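PTS system, nitrogen regulatory IIA protein (Neisseria meningitidis, PDB 2A0J) probably relays phosphoryl groups as a type 2 IIA protein of the sugar phosphotransferase system and links this system to nitrogen regulation. Local coordinates at residues A[6-10]-A[11-15]; A[37-41]-A[42-46]; A[114-117]-A[118-122]; A[127-130]-A[131-135]. All blocks are in the same frame, centred on the assembly; numbering follows the deposited sequence.

Overall arrangement
The four contacts come one after another along a single compact chain, in the order 1 to 4; each is local, and the mixed four-stranded sheet with its packed helices relates them. Interaction 1 leads into strand 13-17 at one edge of the sheet, and interaction 2 starts helix 41-52. Interactions 3 and 4 lie on the consecutive helices 110-124 and 127-135, with centres about 17 Å apart and nearest atoms about 5 Å apart. Interactions 2 and 4 lie on opposite sides of the chain's centre, about 30 Å between centres. Helix 139-146 touches both 1 and 4, and R82 of strand 77-83 bonds backbone carbonyls of L15 and L133, tying distant parts of the sequence together.

Interaction 1 (A[6-10]-A[11-15]); sequences EILPL and SHIVL
P9 sets its CG over one face of the H12 imidazole, off toward the rim, in a CH-pi contact, with P9 CG 3.6 Å from the ring centroid and only 18° off the ring normal. The ring reaches this place because H12 CG stands opposite its own carbonyl carbon (chi1 -71°), which turns the imidazole back to the proline. At the ring edge, near its plane, I7 O lies 3.9 Å from H12 ND1.

Backbone hydrogen bonds form a short 3-10 turn beside this contact. H12 N donates to P9 O at 3.0 Å, and I13 N makes a weak bond of 3.3 Å to L10 O. The turn brings I13 round toward the leucines that precede it.

The longer branch of I13 makes the apolar contact with two leucines: I13 CG1 meets L8 CG at 4.1 Å, the two side chains crossing near a right angle, while I13 CD1 approaches L10 CD2 at 4.2 Å.

The turn thus joins helix 3-7 to strand 13-17, which runs parallel to strand 77-83 through backbone bonds of H12 and V14 with F80. Helix 139-146 lies against the leucines: R143 bonds L8 O and touches L10 and I13, and L146 packs on L8.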
loop_
_atom_site.group_PDB
_atom_site.type_symbol
_atom_site.label_atom_id
_atom_site.label_comp_id
_atom_site.label_asym_id
_atom_site.label_seq_id
_atom_site.Cartn_x
_atom_site.Cartn_y
_atom_site.Cartn_z
ATOM N N GLU A 6 -8.694 4.963 -10.463
ATOM C CA GLU A 6 -8.181 4.284 -11.643
ATOM C C GLU A 6 -6.894 3.548 -11.304
ATOM O O GLU A 6 -6.355 2.806 -12.124
ATOM C CB GLU A 6 -7.928 5.285 -12.771
ATOM C CG GLU A 6 -6.936 6.367 -12.430
ATOM C CD GLU A 6 -6.670 7.289 -13.599
ATOM O OE1 GLU A 6 -6.262 6.788 -14.669
ATOM O OE2 GLU A 6 -6.870 8.514 -13.445
ATOM N N ILE A 7 -6.411 3.748 -10.086
ATOM C CA ILE A 7 -5.185 3.105 -9.646
ATOM C C ILE A 7 -5.450 1.893 -8.760
ATOM O O ILE A 7 -4.576 1.042 -8.582
ATOM C CB ILE A 7 -4.267 4.143 -8.923
ATOM C CG1 ILE A 7 -3.038 4.418 -9.795
ATOM C CG2 ILE A 7 -3.856 3.659 -7.528
ATOM C CD1 ILE A 7 -3.370 4.878 -11.211
ATOM N N LEU A 8 -6.667 1.794 -8.231
ATOM C CA LEU A 8 -7.010 0.680 -7.353
ATOM C C LEU A 8 -8.210 -0.178 -7.791
ATOM O O LEU A 8 -9.312 -0.028 -7.268
ATOM C CB LEU A 8 -7.247 1.206 -5.928
ATOM C CG LEU A 8 -7.259 0.189 -4.782
ATOM C CD1 LEU A 8 -5.871 -0.413 -4.628
ATOM C CD2 LEU A 8 -7.684 0.860 -3.486
ATOM N N PRO A 9 -8.015 -1.076 -8.775
ATOM C CA PRO A 9 -9.131 -1.921 -9.201
ATOM C C PRO A 9 -9.349 -3.002 -8.141
ATOM O O PRO A 9 -8.504 -3.206 -7.273
ATOM C CB PRO A 9 -8.639 -2.496 -10.524
ATOM C CG PRO A 9 -7.187 -2.598 -10.309
ATOM C CD PRO A 9 -6.862 -1.269 -9.669
ATOM N N LEU A 10 -10.481 -3.689 -8.210
ATOM C CA LEU A 10 -10.793 -4.735 -7.243
ATOM C C LEU A 10 -9.787 -5.881 -7.323
ATOM O O LEU A 10 -9.589 -6.611 -6.353
ATOM C CB LEU A 10 -12.213 -5.250 -7.488
ATOM C CG LEU A 10 -13.288 -4.163 -7.355
ATOM C CD1 LEU A 10 -14.632 -4.679 -7.851
ATOM C CD2 LEU A 10 -13.387 -3.738 -5.907
ATOM N N SER A 11 -9.154 -6.028 -8.485
ATOM C CA SER A 11 -8.154 -7.072 -8.704
ATOM C C SER A 11 -6.848 -6.782 -7.941
ATOM O O SER A 11 -5.981 -7.648 -7.844
ATOM C CB SER A 11 -7.840 -7.193 -10.198
ATOM O OG SER A 11 -7.163 -6.036 -10.658
ATOM N N HIS A 12 -6.710 -5.562 -7.420
ATOM C CA HIS A 12 -5.512 -5.166 -6.670
ATOM C C HIS A 12 -5.771 -5.055 -5.163
ATOM O O HIS A 12 -4.995 -4.431 -4.438
ATOM C CB HIS A 12 -4.977 -3.823 -7.182
ATOM C CG HIS A 12 -4.349 -3.894 -8.542
ATOM N ND1 HIS A 12 -3.897 -2.777 -9.211
ATOM C CD2 HIS A 12 -4.106 -4.945 -9.359
ATOM C CE1 HIS A 12 -3.405 -3.138 -10.383
ATOM N NE2 HIS A 12 -3.521 -4.448 -10.497
ATOM N N ILE A 13 -6.860 -5.670 -4.707
ATOM C CA ILE A 13 -7.248 -5.652 -3.302
ATOM C C ILE A 13 -7.305 -7.062 -2.720
ATOM O O ILE A 13 -7.908 -7.952 -3.311
ATOM C CB ILE A 13 -8.622 -4.992 -3.138
ATOM C CG1 ILE A 13 -8.550 -3.545 -3.636
ATOM C CG2 ILE A 13 -9.080 -5.081 -1.684
ATOM C CD1 ILE A 13 -9.883 -2.846 -3.683
ATOM N N VAL A 14 -6.658 -7.256 -1.570
ATOM C CA VAL A 14 -6.627 -8.548 -0.871
ATOM C C VAL A 14 -7.246 -8.309 0.509
ATOM O O VAL A 14 -6.795 -7.437 1.256
ATOM C CB VAL A 14 -5.170 -9.075 -0.704
ATOM C CG1 VAL A 14 -5.172 -10.426 0.001
ATOM C CG2 VAL A 14 -4.503 -9.200 -2.056
ATOM N N LEU A 15 -8.270 -9.084 0.849
ATOM C CA LEU A 15 -8.980 -8.912 2.114
ATOM C C LEU A 15 -8.555 -9.766 3.303
ATOM O O LEU A 15 -8.776 -9.372 4.449
ATOM C CB LEU A 15 -10.477 -9.131 1.884
ATOM C CG LEU A 15 -11.158 -8.287 0.805
ATOM C CD1 LEU A 15 -12.540 -8.852 0.521
ATOM C CD2 LEU A 15 -11.233 -6.833 1.249
#

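Interaction 2 (A[37-41]-A[42-46])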
loop_
_atom_site.group_PDB
_atom_site.type_symbol
_atom_site.label_atom_id
_atom_site.label_comp_id
_atom_site.label_asym_id
_atom_site.label_seq_id
_atom_site.Cartn_x
_atom_site.Cartn_y
_atom_site.Cartn_z
ATOM N N SER A 37 3.249 -2.875 -14.407
ATOM C CA SER A 37 4.058 -1.711 -14.057
ATOM C C SER A 37 5.296 -1.677 -14.957
ATOM O O SER A 37 6.098 -0.747 -14.885
ATOM C CB SER A 37 4.504 -1.786 -12.598
ATOM O OG SER A 37 5.365 -2.895 -12.402
ATOM N N SER A 38 5.440 -2.708 -15.792
ATOM C CA SER A 38 6.561 -2.843 -16.725
ATOM C C SER A 38 7.786 -3.457 -16.046
ATOM O O SER A 38 8.834 -3.604 -16.662
ATOM C CB SER A 38 6.947 -1.474 -17.310
ATOM O OG SER A 38 5.809 -0.739 -17.732
ATOM N N LEU A 39 7.646 -3.823 -14.777
ATOM C CA LEU A 39 8.755 -4.388 -14.022
ATOM C C LEU A 39 8.470 -5.807 -13.556
ATOM O O LEU A 39 7.315 -6.179 -13.372
ATOM C CB LEU A 39 9.045 -3.505 -12.803
ATOM C CG LEU A 39 9.469 -2.051 -13.054
ATOM C CD1 LEU A 39 9.533 -1.295 -11.733
ATOM C CD2 LEU A 39 10.829 -2.026 -13.740
ATOM N N SER A 40 9.529 -6.594 -13.372
ATOM C CA SER A 40 9.405 -7.970 -12.892
ATOM C C SER A 40 9.102 -7.879 -11.400
ATOM O O SER A 40 9.395 -6.857 -10.781
ATOM C CB SER A 40 10.716 -8.726 -13.108
ATOM O OG SER A 40 11.767 -8.139 -12.365
ATOM N N HIS A 41 8.527 -8.922 -10.803
ATOM C CA HIS A 41 8.222 -8.816 -9.380
ATOM C C HIS A 41 9.483 -8.586 -8.537
ATOM O O HIS A 41 9.412 -7.975 -7.463
ATOM C CB HIS A 41 7.402 -10.024 -8.878
ATOM C CG HIS A 41 8.083 -11.350 -9.019
ATOM N ND1 HIS A 41 9.101 -11.761 -8.185
ATOM C CD2 HIS A 41 7.855 -12.379 -9.871
ATOM C CE1 HIS A 41 9.470 -12.987 -8.514
ATOM N NE2 HIS A 41 8.729 -13.384 -9.534
ATOM N N ALA A 42 10.635 -9.033 -9.042
ATOM C CA ALA A 42 11.896 -8.833 -8.336
ATOM C C ALA A 42 12.251 -7.346 -8.307
ATOM O O ALA A 42 12.730 -6.842 -7.294
ATOM C CB ALA A 42 13.023 -9.627 -9.006
ATOM N N ASP A 43 12.015 -6.648 -9.416
ATOM C CA ASP A 43 12.322 -5.218 -9.491
ATOM C C ASP A 43 11.334 -4.370 -8.693
ATOM O O ASP A 43 11.713 -3.366 -8.094
ATOM C CB ASP A 43 12.360 -4.749 -10.949
ATOM C CG ASP A 43 13.601 -5.236 -11.686
ATOM O OD1 ASP A 43 14.720 -5.020 -11.177
ATOM O OD2 ASP A 43 13.462 -5.828 -12.773
ATOM N N VAL A 44 10.069 -4.781 -8.681
ATOM C CA VAL A 44 9.046 -4.066 -7.931
ATOM C C VAL A 44 9.382 -4.183 -6.443
ATOM O O VAL A 44 9.223 -3.236 -5.680
ATOM C CB VAL A 44 7.654 -4.670 -8.209
ATOM C CG1 VAL A 44 6.645 -4.202 -7.154
ATOM C CG2 VAL A 44 7.199 -4.269 -9.615
ATOM N N PHE A 45 9.857 -5.357 -6.049
ATOM C CA PHE A 45 10.244 -5.627 -4.675
ATOM C C PHE A 45 11.395 -4.717 -4.241
ATOM O O PHE A 45 11.314 -4.044 -3.216
ATOM C CB PHE A 45 10.681 -7.086 -4.532
ATOM C CG PHE A 45 11.159 -7.439 -3.154
ATOM C CD1 PHE A 45 10.255 -7.780 -2.155
ATOM C CD2 PHE A 45 12.512 -7.399 -2.842
ATOM C CE1 PHE A 45 10.694 -8.073 -0.867
ATOM C CE2 PHE A 45 12.961 -7.690 -1.556
ATOM C CZ PHE A 45 12.050 -8.028 -0.568
ATOM N N GLU A 46 12.471 -4.707 -5.021
ATOM C CA GLU A 46 13.633 -3.890 -4.701
ATOM C C GLU A 46 13.273 -2.415 -4.583
ATOM O O GLU A 46 13.797 -1.690 -3.744
ATOM C CB GLU A 46 14.712 -4.070 -5.770
ATOM C CG GLU A 46 16.068 -4.467 -5.200
ATOM C CD GLU A 46 15.999 -5.739 -4.369
ATOM O OE1 GLU A 46 15.586 -6.786 -4.911
ATOM O OE2 GLU A 46 16.357 -5.693 -3.175
HETATM O O HOH W 1 12.049 -5.930 -14.810
#
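S40 and D43 face each other across the first turn of helix 41-52 in an N-cap arrangement. S40 OG sits between its backbone N and carbonyl carbon (chi1 62°), which turns it to the D43 N-H and carboxylate: it accepts a weak bond of 3.3 Å from D43 N and gives its proton to D43 OD2 at 2.9 Å. The carboxylate is met from above its plane, 53° out of it. The reciprocal link of a full capping box, from the N-cap N-H to the acid, is made here through a water that accepts from S40 N and donates to D43 OD2.

L39 and V44, just before the cap and in the first turn after it, touch in the manner of a hydrophobic staple, L39 CB lying 3.8 Å from V44 CG2. L39 also crosses D43 at about a right angle, CB against CB. S37 borders this apolar pair with its hydroxyl: OG, bonded to L33 O of the preceding helix 22-33, lies against the same V44 methyl and takes a weak bond from L39 N. Beyond it, L104 of strand 97-106 touches both S37 and V44.

The helix proper opens with V44 N donating to S40 O and F45 N to H41 O, each at 3.0 Å.

Interaction 3 (A[114-117]-A[118-122])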
loop_
_atom_site.group_PDB
_atom_site.type_symbol
_atom_site.label_atom_id
_atom_site.label_comp_id
_atom_site.label_asym_id
_atom_site.label_seq_id
_atom_site.Cartn_x
_atom_site.Cartn_y
_atom_site.Cartn_z
ATOM N N LEU A 114 2.748 13.324 -4.026
ATOM C CA LEU A 114 2.702 13.730 -2.625
ATOM C C LEU A 114 1.245 13.969 -2.252
ATOM O O LEU A 114 0.863 13.855 -1.089
ATOM C CB LEU A 114 3.488 15.026 -2.420
ATOM C CG LEU A 114 4.851 15.162 -3.108
ATOM C CD1 LEU A 114 5.246 16.632 -3.141
ATOM C CD2 LEU A 114 5.905 14.329 -2.390
ATOM N N GLU A 115 0.436 14.303 -3.256
ATOM C CA GLU A 115 -0.985 14.571 -3.060
ATOM C C GLU A 115 -1.719 13.294 -2.691
ATOM O O GLU A 115 -2.490 13.264 -1.732
ATOM C CB GLU A 115 -1.608 15.138 -4.337
ATOM C CG GLU A 115 -0.851 16.297 -4.955
ATOM C CD GLU A 115 -0.724 17.475 -4.017
ATOM O OE1 GLU A 115 -1.764 17.931 -3.498
ATOM O OE2 GLU A 115 0.416 17.945 -3.806
ATOM N N VAL A 116 -1.484 12.245 -3.471
ATOM C CA VAL A 116 -2.124 10.963 -3.231
ATOM C C VAL A 116 -1.750 10.427 -1.854
ATOM O O VAL A 116 -2.620 10.015 -1.083
ATOM C CB VAL A 116 -1.728 9.933 -4.324
ATOM C CG1 VAL A 116 -2.152 8.527 -3.920
ATOM C CG2 VAL A 116 -2.387 10.304 -5.639
ATOM N N LEU A 117 -0.454 10.442 -1.549
ATOM C CA LEU A 117 0.038 9.952 -0.265
ATOM C C LEU A 117 -0.542 10.761 0.877
ATOM O O LEU A 117 -1.020 10.206 1.868
ATOM C CB LEU A 117 1.562 10.046 -0.205
ATOM C CG LEU A 117 2.385 9.006 -0.962
ATOM C CD1 LEU A 117 3.851 9.365 -0.859
ATOM C CD2 LEU A 117 2.135 7.630 -0.375
ATOM N N SER A 118 -0.480 12.080 0.728
ATOM C CA SER A 118 -0.979 12.996 1.739
ATOM C C SER A 118 -2.461 12.797 2.005
ATOM O O SER A 118 -2.902 12.782 3.155
ATOM C CB SER A 118 -0.726 14.437 1.301
ATOM O OG SER A 118 -1.243 15.349 2.251
ATOM N N LYS A 119 -3.241 12.651 0.944
ATOM C CA LYS A 119 -4.670 12.457 1.128
ATOM C C LYS A 119 -4.929 11.150 1.838
ATOM O O LYS A 119 -5.692 11.108 2.790
ATOM C CB LYS A 119 -5.401 12.481 -0.214
ATOM C CG LYS A 119 -5.661 13.884 -0.731
ATOM C CD LYS A 119 -6.511 14.656 0.263
ATOM C CE LYS A 119 -6.803 16.064 -0.219
ATOM N NZ LYS A 119 -7.584 16.827 0.797
ATOM N N LEU A 120 -4.282 10.082 1.385
ATOM C CA LEU A 120 -4.466 8.778 2.003
ATOM C C LEU A 120 -4.168 8.824 3.500
ATOM O O LEU A 120 -4.961 8.343 4.302
ATOM C CB LEU A 120 -3.579 7.733 1.313
ATOM C CG LEU A 120 -3.986 7.344 -0.115
ATOM C CD1 LEU A 120 -2.846 6.599 -0.807
ATOM C CD2 LEU A 120 -5.257 6.494 -0.071
ATOM N N ALA A 121 -3.032 9.409 3.871
ATOM C CA ALA A 121 -2.644 9.511 5.276
ATOM C C ALA A 121 -3.749 10.182 6.069
ATOM O O ALA A 121 -3.995 9.838 7.230
ATOM C CB ALA A 121 -1.354 10.309 5.411
ATOM N N GLY A 122 -4.406 11.149 5.430
ATOM C CA GLY A 122 -5.490 11.872 6.068
ATOM C C GLY A 122 -6.606 10.922 6.445
ATOM O O GLY A 122 -7.073 10.925 7.590
#
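L120 leans back along the helix onto V116, one turn earlier, and its side chain can be followed outward from the backbone. Its CB lies against two carbonyl oxygens of the preceding turn, 3.4 Å from V116 O and 3.6 Å from L117 O. CG, set opposite its own carbonyl carbon (chi1 -70°), is thereby swung toward the earlier turn and lies 3.2 Å from V116 O. At the tip, CD1 stays close to that oxygen and also reaches V116 CG1, at 3.7 Å. This last pair is the apolar contact proper: the two side chains lie side by side and point the same way, and V116 contributes the methyl that is anti to its backbone N (chi1 168°).

The oxygen that L120 lies against is also the acceptor of its own backbone N, at 3.0 Å and with an N-H...O angle of 168°. V116 O thus takes a straight hydrogen bond from L120 N and is also lined by the aliphatic chain of that donor residue. K119 repeats the pattern one step earlier: its N donates to E115 O at 2.8 Å, while its CB and CG lie against the same carbonyl. Bonds from S118 N to L114 O and from A121 N to L117 O continue the regular i to i+4 bonding of the alpha-helix.

All this belongs to helix 110-124. L117 turns to strand 63-70, touching I65 and H67, the histidine of the type 2 IIA signature, which probably carries the phosphoryl group as in relatives. At the far end, G122 O receives a bond from S125 OG as the chain leaves for helix 127-135.

Interaction 4 (A[127-130]-A[131-135]); sequences KSIR and ESLMT
K127 and E131 form a long salt bridge one helical turn apart, K127 NZ lying 3.5 Å from E131 OE1. The same oxygen comes closer still to the neighbouring methylene, with K127 CE at 3.2 Å, so the lysine meets the acid largely along its aliphatic chain. A bend at the end of that chain (chi4 57°) turns the ammonium back to the carboxylate, whose own chain is extended beyond CG and crosses the lysine at a slant.

On another side of the helix, I129 CG2 packs against L133 CD1 at 3.8 Å, the two side chains running alongside each other. Both pairs are i to i+4 neighbours, the spacing that an alpha-helix puts in register. Its backbone bonds supply the frame: E131 N donates to K127 O at 2.9 Å and L133 N to I129 O at 3.1 Å, whereas M134 N to R130 O is weak.

Further out, R130 lays one guanidinium face over K127 CA, and its NH1 is bonded to F124 O at the end of helix 110-124. I145 of helix 139-146 touches I129, and V142 and L146 touch L133, which also meets L99 of strand 97-106; L133 O accepts a bond from R82 NH1.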
loop_
_atom_site.group_PDB
_atom_site.type_symbol
_atom_site.label_atom_id
_atom_site.label_comp_id
_atom_site.label_asym_id
_atom_site.label_seq_id
_atom_site.Cartn_x
_atom_site.Cartn_y
_atom_site.Cartn_z
ATOM N N LYS A 127 -10.028 7.474 13.136
ATOM C CA LYS A 127 -10.357 6.221 13.794
ATOM C C LYS A 127 -11.490 5.439 13.133
ATOM O O LYS A 127 -11.378 4.230 12.923
ATOM C CB LYS A 127 -10.698 6.474 15.264
ATOM C CG LYS A 127 -10.922 5.192 16.050
ATOM C CD LYS A 127 -10.988 5.442 17.538
ATOM C CE LYS A 127 -11.165 4.134 18.286
ATOM N NZ LYS A 127 -10.074 3.175 17.965
ATOM N N SER A 128 -12.579 6.126 12.804
ATOM C CA SER A 128 -13.723 5.468 12.186
ATOM C C SER A 128 -13.418 4.905 10.798
ATOM O O SER A 128 -14.007 3.907 10.402
ATOM C CB SER A 128 -14.910 6.432 12.126
ATOM O OG SER A 128 -14.521 7.671 11.575
ATOM N N ILE A 129 -12.508 5.534 10.059
ATOM C CA ILE A 129 -12.153 5.033 8.736
ATOM C C ILE A 129 -11.342 3.745 8.864
ATOM O O ILE A 129 -11.548 2.793 8.108
ATOM C CB ILE A 129 -11.321 6.051 7.933
ATOM C CG1 ILE A 129 -12.214 7.214 7.485
ATOM C CG2 ILE A 129 -10.678 5.354 6.725
ATOM C CD1 ILE A 129 -11.471 8.314 6.744
ATOM N N ARG A 130 -10.420 3.720 9.822
ATOM C CA ARG A 130 -9.598 2.535 10.045
ATOM C C ARG A 130 -10.468 1.392 10.560
ATOM O O ARG A 130 -10.259 0.228 10.210
ATOM C CB ARG A 130 -8.484 2.822 11.060
ATOM C CG ARG A 130 -7.485 3.892 10.639
ATOM C CD ARG A 130 -6.284 3.896 11.576
ATOM N NE ARG A 130 -6.670 3.974 12.982
ATOM C CZ ARG A 130 -6.705 5.096 13.697
ATOM N NH1 ARG A 130 -6.373 6.261 13.147
ATOM N NH2 ARG A 130 -7.070 5.050 14.972
ATOM N N GLU A 131 -11.443 1.733 11.399
ATOM C CA GLU A 131 -12.348 0.736 11.953
ATOM C C GLU A 131 -13.191 0.087 10.863
ATOM O O GLU A 131 -13.434 -1.118 10.906
ATOM C CB GLU A 131 -13.250 1.369 13.015
ATOM C CG GLU A 131 -12.577 1.526 14.368
ATOM C CD GLU A 131 -13.448 2.240 15.380
ATOM O OE1 GLU A 131 -13.104 2.215 16.581
ATOM O OE2 GLU A 131 -14.470 2.833 14.974
ATOM N N SER A 132 -13.632 0.883 9.888
ATOM C CA SER A 132 -14.430 0.366 8.780
ATOM C C SER A 132 -13.591 -0.562 7.906
ATOM O O SER A 132 -14.028 -1.663 7.560
ATOM C CB SER A 132 -14.970 1.512 7.920
ATOM O OG SER A 132 -16.017 2.188 8.580
ATOM N N LEU A 133 -12.388 -0.107 7.555
ATOM C CA LEU A 133 -11.474 -0.887 6.725
ATOM C C LEU A 133 -11.134 -2.222 7.373
ATOM O O LEU A 133 -10.716 -3.159 6.691
ATOM C CB LEU A 133 -10.191 -0.090 6.440
ATOM C CG LEU A 133 -10.382 1.068 5.447
ATOM C CD1 LEU A 133 -9.209 2.014 5.503
ATOM C CD2 LEU A 133 -10.558 0.519 4.040
ATOM N N MET A 134 -11.319 -2.314 8.688
ATOM C CA MET A 134 -11.045 -3.551 9.405
ATOM C C MET A 134 -12.252 -4.493 9.480
ATOM O O MET A 134 -12.089 -5.667 9.819
ATOM C CB MET A 134 -10.567 -3.264 10.840
ATOM C CG MET A 134 -9.144 -2.742 10.956
ATOM S SD MET A 134 -7.898 -3.822 10.227
ATOM C CE MET A 134 -7.752 -5.062 11.460
ATOM N N THR A 135 -13.451 -4.001 9.169
ATOM C CA THR A 135 -14.639 -4.858 9.256
ATOM C C THR A 135 -15.407 -5.158 7.968
ATOM O O THR A 135 -15.982 -6.239 7.839
ATOM C CB THR A 135 -15.656 -4.316 10.302
ATOM O OG1 THR A 135 -16.118 -3.013 9.912
ATOM C CG2 THR A 135 -15.003 -4.235 11.680
#